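Side-chain contacts in citrate synthase (Mycobacterium tuberculosis, PDB 4TVM), which catalyses the condensation of acetyl-CoA with oxaloacetate and water to give citrate and CoA, a step of the Krebs cycle: residues A[162-165]-A[166-170]; A[199-202]-A[203-207]; A[238-241]-A[242-246]. All coordinates share one frame; numbering follows the deposited sequence.

Contact 1 (A[162-165]-A[166-170]); sequences LSTI and RLLAK
Leu162 and Arg166 lie one turn apart in the early part of helix 159-182, a long helix of the mainly helical citrate synthase fold. Four successive i to i+4 backbone bonds carry the turn, from Arg166 N to Leu162 O (2.8 Å, N-H...O 172°) through Ala169 N to Ile165 O (2.8 Å). The arginine chain is extended from CG to NE and runs back toward the start of the helix, its CD passing 3.6 Å from Leu162 O. This brings the guanidinium beneath the leucine: Leu162 CG sits 3.9 Å above one face, displaced from the centre of the group, and CD2 is 3.9 Å from Arg166 NH1. The far end of the group is tied by a salt bridge from Arg166 NH2 to Asp150. On another side of the helix Thr164 and Leu168 run alongside each other in the same direction, with Thr164 CG2 4.1 Å from Leu168 CD1, while the threonine hydroxyl bonds back to Val160 O. Around this turn, Ile165, Leu168 and Ala169 meet helix 100-111, Ser163 and Leu167 face helix 251-262, and Thr164 and Leu168 touch Ile396 and Leu392 of helix 383-403.

Contact 2 (A[199-202]-A[203-207]); sequences NFLR and LTFGF
Residues 199-205 form the last turns of helix 196-205, where Leu203, Thr204, Phe205 and Gly206 each bond through the backbone N to the carbonyl four residues earlier, as in Phe205 N to Leu201 O at 2.9 Å. Gly206 then turns away from helical angles, and the chain continues as a loop.

Phe200 and Thr204 meet in two ways. With its chi1 of -47°, Thr204 places OG1 beside its own backbone N and lets the hydroxyl donate to Phe200 O (2.5 Å). That carbonyl therefore accepts twice from one residue: Thr204 N (3.1 Å) and OG1 reach it from opposite faces of its plane. Phe200 CG is anti to the backbone N (chi1 162°), and the ring stands out from the helix close to its own level; Thr204 OG1 reaches back to one face of it, 3.3 Å above the plane, away from the ring centre and closest to CE1.

Leu201 meets Phe205 differently. Its CD2 comes in at the edge of the Phe205 ring, in the ring plane and 3.5 Å from CE2, while Thr204 CG2 lies 3.8 Å above one face, over the centre. Phe205 also meets the ring of Phe378, the two planes inclined by about 50°. Further round, Asn199 ND2 touches Leu203 CD1 at 3.9 Å, and Asn199 OD1 accepts from Asp191 N.

Outward, Phe200 packs on Pro172 of helix 159-182 and on Leu386 and Leu389 of helix 383-403, Leu201 on helix 216-229. A threonine hydroxyl bonded to the i-4 carbonyl and an apolar i/i+4 pair, Leu201 with Phe205, can occur anywhere along a helix; it is Gly206, the first residue to leave helical angles, that marks the C-terminal end of this one in the mainly helical citrate synthase fold.

Contact 3 (A[238-241]-A[242-246]); sequences TSTV and RLVGS
Arg242, with chi1 at -95° and an extended chain from CG to NE, slants outward from helix 236-246, leaning toward the level of Thr238, whose CG2 comes near the plane of the guanidinium at its edge, 4.5 Å from NE. The helix belongs to the dimer interface of citrate synthase: Thr240 packs on Leu243 of the second subunit, and Leu243 on Thr240 of that subunit, a reciprocal pairing.

Along the helix the usual i to i+4 bonds run from Arg242 N to Thr238 O (2.9 Å) through Val244 N to Thr240 O (3.3 Å, N-H...O 171°) and Gly245 N to Val241 O (3.1 Å). Between them Leu243 N donates to Ser239 O from above the carbonyl plane. The lower part of the arginine side chain covers the first of these carbonyls, with CB 3.4 Å from Thr238 O. Beyond it the guanidinium forms a salt bridge between Arg242 NH2 and Glu401 OE1, at helix 383-403, and Thr238 and Val241 rest on Trp395 of that same helix. The hydroxyl of Thr240 bonds to Cys236 O, while its own carbonyl faces the next turn: Val244 holds CG2 beside its own backbone N, and this methyl lies 3.2 Å from Thr240 O.

Overall arrangement
All three are i to i+4 contacts within one helix, and all three touch helix 383-403, contact 2 nearer its start. Contacts 1 and 3 also both touch helix 251-262, whereas contact 2 packs directly on helix 159-182, the helix that carries contact 1. Most residues in each are buried, an arginine being partly exposed in all three. Contact 2 is the most peripheral, its centre 22 Å from that of the chain against 15 and 12 Å for contacts 1 and 3; it brings two phenylalanine rings and a threonine hydroxyl together. Arg166 lies back under Leu162, whereas Arg242 reaches outward; both form a salt bridge with a carboxylate elsewhere in the chain, but only contact 3 meets the second subunit.

Contact 1 (A[162-165]-A[166-170])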
ATOM      1  N   LEU A 162       3.089  21.499  -4.140  1.00 42.48           N
ATOM      2  CA  LEU A 162       1.710  21.898  -4.106  1.00 38.16           C
ATOM      3  C   LEU A 162       0.840  20.774  -3.551  1.00 42.01           C
ATOM      4  O   LEU A 162      -0.077  21.040  -2.762  1.00 43.54           O
ATOM      5  CB  LEU A 162       1.281  22.251  -5.518  1.00 37.55           C
ATOM      6  CG  LEU A 162      -0.134  22.759  -5.750  1.00 36.30           C
ATOM      7  CD1 LEU A 162      -0.439  23.977  -4.899  1.00 36.15           C
ATOM      8  CD2 LEU A 162      -0.320  23.070  -7.222  1.00 35.08           C
ATOM      9  N   SER A 163       1.122  19.519  -3.910  1.00 39.54           N
ATOM     10  CA  SER A 163       0.368  18.421  -3.299  1.00 41.97           C
ATOM     11  C   SER A 163       0.884  17.995  -1.929  1.00 42.71           C
ATOM     12  O   SER A 163       0.188  17.263  -1.206  1.00 44.93           O
ATOM     13  CB  SER A 163       0.224  17.199  -4.239  1.00 46.24           C
ATOM     14  OG  SER A 163       1.472  16.664  -4.652  1.00 49.49           O
ATOM     15  N   THR A 164       2.085  18.414  -1.549  1.00 42.47           N
ATOM     16  CA  THR A 164       2.487  18.287  -0.127  1.00 38.73           C
ATOM     17  C   THR A 164       1.580  19.205   0.683  1.00 42.80           C
ATOM     18  O   THR A 164       1.006  18.804   1.688  1.00 49.14           O
ATOM     19  CB  THR A 164       3.952  18.649   0.067  1.00 36.51           C
ATOM     20  OG1 THR A 164       4.753  17.542  -0.359  1.00 34.16           O
ATOM     21  CG2 THR A 164       4.286  19.024   1.525  1.00 38.17           C
ATOM     22  N   ILE A 165       1.401  20.418   0.185  1.00 40.89           N
ATOM     23  CA  ILE A 165       0.542  21.393   0.832  1.00 41.30           C
ATOM     24  C   ILE A 165      -0.887  20.904   0.872  1.00 44.19           C
ATOM     25  O   ILE A 165      -1.500  20.831   1.938  1.00 49.54           O
ATOM     26  CB  ILE A 165       0.621  22.770   0.122  1.00 37.26           C
ATOM     27  CG1 ILE A 165       2.065  23.295   0.121  1.00 36.13           C
ATOM     28  CG2 ILE A 165      -0.238  23.779   0.834  1.00 38.38           C
ATOM     29  CD1 ILE A 165       2.749  23.210   1.492  1.00 36.97           C
ATOM     30  N   ARG A 166      -1.423  20.581  -0.298  1.00 49.79           N
ATOM     31  CA  ARG A 166      -2.786  20.058  -0.404  1.00 45.36           C
ATOM     32  C   ARG A 166      -3.084  18.919   0.569  1.00 47.02           C
ATOM     33  O   ARG A 166      -4.177  18.840   1.120  1.00 52.66           O
ATOM     34  CB  ARG A 166      -3.034  19.570  -1.819  1.00 45.90           C
ATOM     35  CG  ARG A 166      -3.754  20.574  -2.680  1.00 45.47           C
ATOM     36  CD  ARG A 166      -3.390  20.442  -4.131  1.00 43.08           C
ATOM     37  NE  ARG A 166      -4.118  21.432  -4.894  1.00 43.53           N
ATOM     38  CZ  ARG A 166      -4.102  21.521  -6.220  1.00 46.01           C
ATOM     39  NH1 ARG A 166      -3.384  20.658  -6.945  1.00 45.93           N
ATOM     40  NH2 ARG A 166      -4.808  22.480  -6.819  1.00 43.27           N
ATOM     41  N   LEU A 167      -2.128  18.030   0.780  1.00 47.74           N
ATOM     42  CA  LEU A 167      -2.331  16.913   1.719  1.00 46.54           C
ATOM     43  C   LEU A 167      -2.325  17.373   3.154  1.00 45.83           C
ATOM     44  O   LEU A 167      -3.158  16.955   3.942  1.00 51.03           O
ATOM     45  CB  LEU A 167      -1.247  15.848   1.542  1.00 46.15           C
ATOM     46  CG  LEU A 167      -1.582  14.733   0.547  1.00 43.55           C
ATOM     47  CD1 LEU A 167      -0.325  14.074   0.014  1.00 42.42           C
ATOM     48  CD2 LEU A 167      -2.458  13.704   1.230  1.00 44.98           C
ATOM     49  N   LEU A 168      -1.367  18.210   3.512  1.00 44.19           N
ATOM     50  CA  LEU A 168      -1.286  18.675   4.892  1.00 46.09           C
ATOM     51  C   LEU A 168      -2.506  19.509   5.254  1.00 46.25           C
ATOM     52  O   LEU A 168      -2.971  19.472   6.394  1.00 45.61           O
ATOM     53  CB  LEU A 168      -0.027  19.506   5.109  1.00 42.38           C
ATOM     54  CG  LEU A 168       1.244  18.691   5.227  1.00 38.27           C
ATOM     55  CD1 LEU A 168       2.422  19.638   5.089  1.00 39.95           C
ATOM     56  CD2 LEU A 168       1.275  17.971   6.564  1.00 38.39           C
ATOM     57  N   ALA A 169      -3.015  20.267   4.285  1.00 46.17           N
ATOM     58  CA  ALA A 169      -4.209  21.111   4.525  1.00 44.69           C
ATOM     59  C   ALA A 169      -5.465  20.301   4.516  1.00 41.48           C
ATOM     60  O   ALA A 169      -6.270  20.417   5.420  1.00 42.53           O
ATOM     61  CB  ALA A 169      -4.338  22.210   3.490  1.00 41.02           C
ATOM     62  N   LYS A 170      -5.650  19.508   3.466  1.00 43.25           N
ATOM     63  CA  LYS A 170      -6.949  18.873   3.217  1.00 44.26           C
ATOM     64  C   LYS A 170      -7.233  17.582   3.971  1.00 41.27           C
ATOM     65  O   LYS A 170      -8.392  17.211   4.094  1.00 40.56           O
ATOM     66  CB  LYS A 170      -7.135  18.609   1.741  1.00 43.61           C
ATOM     67  CG  LYS A 170      -7.020  19.865   0.937  1.00 42.36           C
ATOM     68  CD  LYS A 170      -7.474  19.655  -0.492  1.00 41.81           C
ATOM     69  CE  LYS A 170      -7.819  21.016  -1.095  1.00 41.42           C
ATOM     70  NZ  LYS A 170      -6.630  21.564  -1.771  1.00 43.53           N
TER

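Contact 2 (A[199-202]-A[203-207])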
ATOM      1  N   ASN A 199      -8.866  24.397  14.064  1.00 46.41           N
ATOM      2  CA  ASN A 199      -9.885  24.367  13.055  1.00 48.70           C
ATOM      3  C   ASN A 199     -10.310  22.916  12.779  1.00 52.81           C
ATOM      4  O   ASN A 199     -11.464  22.647  12.441  1.00 52.17           O
ATOM      5  CB  ASN A 199      -9.344  24.986  11.795  1.00 49.64           C
ATOM      6  CG  ASN A 199     -10.322  24.931  10.692  1.00 52.04           C
ATOM      7  OD1 ASN A 199     -11.370  25.545  10.781  1.00 57.25           O
ATOM      8  ND2 ASN A 199     -10.011  24.166   9.643  1.00 58.16           N
ATOM      9  N   PHE A 200      -9.375  21.979  12.905  1.00 46.96           N
ATOM     10  CA  PHE A 200      -9.721  20.580  12.753  1.00 44.08           C
ATOM     11  C   PHE A 200     -10.738  20.183  13.802  1.00 43.88           C
ATOM     12  O   PHE A 200     -11.683  19.458  13.515  1.00 46.34           O
ATOM     13  CB  PHE A 200      -8.493  19.674  12.827  1.00 40.59           C
ATOM     14  CG  PHE A 200      -8.839  18.237  13.112  1.00 43.65           C
ATOM     15  CD1 PHE A 200      -9.524  17.469  12.167  1.00 42.10           C
ATOM     16  CD2 PHE A 200      -8.511  17.653  14.327  1.00 41.33           C
ATOM     17  CE1 PHE A 200      -9.868  16.160  12.435  1.00 40.68           C
ATOM     18  CE2 PHE A 200      -8.847  16.340  14.590  1.00 40.89           C
ATOM     19  CZ  PHE A 200      -9.534  15.590  13.652  1.00 38.77           C
ATOM     20  N   LEU A 201     -10.543  20.665  15.021  1.00 44.76           N
ATOM     21  CA  LEU A 201     -11.438  20.334  16.130  1.00 40.09           C
ATOM     22  C   LEU A 201     -12.844  20.899  15.962  1.00 38.43           C
ATOM     23  O   LEU A 201     -13.816  20.309  16.420  1.00 43.77           O
ATOM     24  CB  LEU A 201     -10.835  20.811  17.447  1.00 38.61           C
ATOM     25  CG  LEU A 201      -9.857  19.855  18.146  1.00 36.23           C
ATOM     26  CD1 LEU A 201      -9.020  20.589  19.190  1.00 36.12           C
ATOM     27  CD2 LEU A 201     -10.635  18.739  18.824  1.00 34.77           C
ATOM     28  N   ARG A 202     -12.961  22.054  15.343  1.00 38.07           N
ATOM     29  CA  ARG A 202     -14.279  22.630  15.031  1.00 37.81           C
ATOM     30  C   ARG A 202     -14.999  21.822  13.976  1.00 38.32           C
ATOM     31  O   ARG A 202     -16.218  21.646  14.035  1.00 33.86           O
ATOM     32  CB  ARG A 202     -14.130  24.047  14.477  1.00 38.74           C
ATOM     33  CG  ARG A 202     -15.411  24.869  14.508  1.00 42.31           C
ATOM     34  CD  ARG A 202     -15.249  26.229  13.841  1.00 40.65           C
ATOM     35  NE  ARG A 202     -16.504  26.741  13.278  1.00 40.89           N
ATOM     36  CZ  ARG A 202     -16.800  26.779  11.971  1.00 45.15           C
ATOM     37  NH1 ARG A 202     -15.956  26.291  11.056  1.00 44.51           N
ATOM     38  NH2 ARG A 202     -17.965  27.282  11.568  1.00 44.85           N
ATOM     39  N   LEU A 203     -14.235  21.384  12.969  1.00 39.75           N
ATOM     40  CA  LEU A 203     -14.798  20.667  11.839  1.00 34.05           C
ATOM     41  C   LEU A 203     -15.341  19.357  12.345  1.00 34.52           C
ATOM     42  O   LEU A 203     -16.314  18.839  11.817  1.00 33.15           O
ATOM     43  CB  LEU A 203     -13.743  20.374  10.822  1.00 32.69           C
ATOM     44  CG  LEU A 203     -13.272  21.509   9.949  1.00 32.20           C
ATOM     45  CD1 LEU A 203     -12.207  20.958   8.999  1.00 32.87           C
ATOM     46  CD2 LEU A 203     -14.427  22.065   9.177  1.00 31.39           C
ATOM     47  N   THR A 204     -14.688  18.839  13.373  1.00 34.13           N
ATOM     48  CA  THR A 204     -15.012  17.551  13.959  1.00 35.47           C
ATOM     49  C   THR A 204     -16.161  17.663  14.920  1.00 43.29           C
ATOM     50  O   THR A 204     -17.053  16.818  14.930  1.00 54.61           O
ATOM     51  CB  THR A 204     -13.816  17.036  14.747  1.00 30.81           C
ATOM     52  OG1 THR A 204     -12.642  17.187  13.947  1.00 28.38           O
ATOM     53  CG2 THR A 204     -13.971  15.581  15.095  1.00 31.26           C
ATOM     54  N   PHE A 205     -16.145  18.711  15.726  1.00 43.86           N
ATOM     55  CA  PHE A 205     -17.069  18.821  16.837  1.00 45.34           C
ATOM     56  C   PHE A 205     -18.052  19.962  16.733  1.00 43.32           C
ATOM     57  O   PHE A 205     -19.002  20.004  17.469  1.00 52.10           O
ATOM     58  CB  PHE A 205     -16.253  18.953  18.135  1.00 45.22           C
ATOM     59  CG  PHE A 205     -15.478  17.711  18.467  1.00 42.13           C
ATOM     60  CD1 PHE A 205     -16.149  16.490  18.627  1.00 41.41           C
ATOM     61  CD2 PHE A 205     -14.111  17.742  18.586  1.00 36.97           C
ATOM     62  CE1 PHE A 205     -15.460  15.336  18.919  1.00 38.95           C
ATOM     63  CE2 PHE A 205     -13.417  16.584  18.881  1.00 37.32           C
ATOM     64  CZ  PHE A 205     -14.090  15.381  19.042  1.00 38.01           C
ATOM     65  N   GLY A 206     -17.828  20.897  15.832  1.00 46.13           N
ATOM     66  CA  GLY A 206     -18.728  22.022  15.664  1.00 48.30           C
ATOM     67  C   GLY A 206     -20.089  21.623  15.110  1.00 50.87           C
ATOM     68  O   GLY A 206     -20.192  20.706  14.281  1.00 51.52           O
ATOM     69  N   PHE A 207     -21.134  22.302  15.598  1.00 50.73           N
ATOM     70  CA  PHE A 207     -22.442  22.279  14.973  1.00 47.03           C
ATOM     71  C   PHE A 207     -22.707  23.643  14.383  1.00 50.17           C
ATOM     72  O   PHE A 207     -22.074  24.611  14.764  1.00 56.01           O
ATOM     73  CB  PHE A 207     -23.506  21.978  15.997  1.00 48.31           C
ATOM     74  CG  PHE A 207     -23.255  20.733  16.777  1.00 54.78           C
ATOM     75  CD1 PHE A 207     -23.629  19.490  16.259  1.00 58.24           C
ATOM     76  CD2 PHE A 207     -22.643  20.786  18.028  1.00 55.49           C
ATOM     77  CE1 PHE A 207     -23.389  18.320  16.975  1.00 60.03           C
ATOM     78  CE2 PHE A 207     -22.402  19.617  18.748  1.00 59.45           C
ATOM     79  CZ  PHE A 207     -22.769  18.386  18.223  1.00 60.01           C
TER

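Contact 3 (A[238-241]-A[242-246])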
ATOM      1  N   THR A 238       5.108   3.283   6.628  1.00 44.66           N
ATOM      2  CA  THR A 238       5.925   4.198   5.844  1.00 48.13           C
ATOM      3  C   THR A 238       6.775   3.430   4.860  1.00 40.47           C
ATOM      4  O   THR A 238       7.139   3.957   3.826  1.00 42.56           O
ATOM      5  CB  THR A 238       6.810   5.072   6.754  1.00 49.67           C
ATOM      6  OG1 THR A 238       6.023   6.150   7.267  1.00 55.24           O
ATOM      7  CG2 THR A 238       8.021   5.656   5.993  1.00 55.26           C
ATOM      8  N   SER A 239       7.137   2.204   5.203  1.00 38.63           N
ATOM      9  CA  SER A 239       7.860   1.390   4.251  1.00 38.64           C
ATOM     10  C   SER A 239       6.904   1.091   3.133  1.00 39.05           C
ATOM     11  O   SER A 239       7.338   0.769   2.071  1.00 40.73           O
ATOM     12  CB  SER A 239       8.365   0.097   4.846  1.00 37.83           C
ATOM     13  OG  SER A 239       9.502   0.347   5.645  1.00 37.32           O
ATOM     14  N   THR A 240       5.603   1.192   3.396  1.00 38.20           N
ATOM     15  CA  THR A 240       4.586   0.988   2.373  1.00 34.91           C
ATOM     16  C   THR A 240       4.439   2.185   1.491  1.00 37.46           C
ATOM     17  O   THR A 240       4.234   2.052   0.305  1.00 39.37           O
ATOM     18  CB  THR A 240       3.226   0.735   2.999  1.00 31.48           C
ATOM     19  OG1 THR A 240       3.301  -0.440   3.802  1.00 29.01           O
ATOM     20  CG2 THR A 240       2.189   0.546   1.920  1.00 31.72           C
ATOM     21  N   VAL A 241       4.544   3.369   2.073  1.00 38.61           N
ATOM     22  CA  VAL A 241       4.573   4.555   1.281  1.00 33.72           C
ATOM     23  C   VAL A 241       5.815   4.513   0.418  1.00 34.85           C
ATOM     24  O   VAL A 241       5.779   4.832  -0.750  1.00 42.03           O
ATOM     25  CB  VAL A 241       4.552   5.768   2.177  1.00 32.79           C
ATOM     26  CG1 VAL A 241       4.730   7.038   1.365  1.00 37.40           C
ATOM     27  CG2 VAL A 241       3.236   5.815   2.946  1.00 28.74           C
ATOM     28  N   ARG A 242       6.899   4.034   0.974  1.00 36.02           N
ATOM     29  CA  ARG A 242       8.157   3.932   0.234  1.00 35.45           C
ATOM     30  C   ARG A 242       8.144   2.975  -0.936  1.00 33.98           C
ATOM     31  O   ARG A 242       8.738   3.268  -1.942  1.00 36.06           O
ATOM     32  CB  ARG A 242       9.310   3.561   1.182  1.00 34.10           C
ATOM     33  CG  ARG A 242      10.073   4.778   1.675  1.00 34.19           C
ATOM     34  CD  ARG A 242      11.070   4.416   2.784  1.00 35.24           C
ATOM     35  NE  ARG A 242      11.661   5.622   3.374  1.00 35.65           N
ATOM     36  CZ  ARG A 242      12.723   6.272   2.879  1.00 41.47           C
ATOM     37  NH1 ARG A 242      13.394   5.804   1.810  1.00 41.92           N
ATOM     38  NH2 ARG A 242      13.180   7.359   3.483  1.00 38.26           N
ATOM     39  N   LEU A 243       7.470   1.839  -0.794  1.00 36.55           N
ATOM     40  CA  LEU A 243       7.351   0.819  -1.821  1.00 36.52           C
ATOM     41  C   LEU A 243       6.494   1.249  -3.032  1.00 41.95           C
ATOM     42  O   LEU A 243       6.860   1.060  -4.188  1.00 46.93           O
ATOM     43  CB  LEU A 243       6.752  -0.417  -1.156  1.00 38.82           C
ATOM     44  CG  LEU A 243       7.006  -1.825  -1.753  1.00 39.58           C
ATOM     45  CD1 LEU A 243       8.459  -2.092  -2.100  1.00 38.97           C
ATOM     46  CD2 LEU A 243       6.530  -2.890  -0.793  1.00 39.55           C
ATOM     47  N   VAL A 244       5.358   1.840  -2.744  1.00 45.92           N
ATOM     48  CA  VAL A 244       4.464   2.326  -3.747  1.00 44.13           C
ATOM     49  C   VAL A 244       5.177   3.424  -4.520  1.00 48.52           C
ATOM     50  O   VAL A 244       5.119   3.493  -5.770  1.00 49.64           O
ATOM     51  CB  VAL A 244       3.231   2.884  -3.020  1.00 41.05           C
ATOM     52  CG1 VAL A 244       2.309   3.635  -3.961  1.00 41.70           C
ATOM     53  CG2 VAL A 244       2.485   1.762  -2.349  1.00 39.03           C
ATOM     54  N   GLY A 245       5.870   4.286  -3.774  1.00 46.67           N
ATOM     55  CA  GLY A 245       6.569   5.391  -4.411  1.00 46.31           C
ATOM     56  C   GLY A 245       7.656   4.821  -5.292  1.00 45.38           C
ATOM     57  O   GLY A 245       8.153   5.451  -6.191  1.00 53.20           O
ATOM     58  N   SER A 246       8.056   3.628  -4.954  1.00 46.17           N
ATOM     59  CA  SER A 246       9.093   2.914  -5.618  1.00 46.91           C
ATOM     60  C   SER A 246       8.769   2.745  -7.073  1.00 45.92           C
ATOM     61  O   SER A 246       9.665   2.752  -7.913  1.00 48.86           O
ATOM     62  CB  SER A 246       9.114   1.560  -4.975  1.00 44.64           C
ATOM     63  OG  SER A 246       9.960   0.743  -5.654  1.00 62.09           O
TER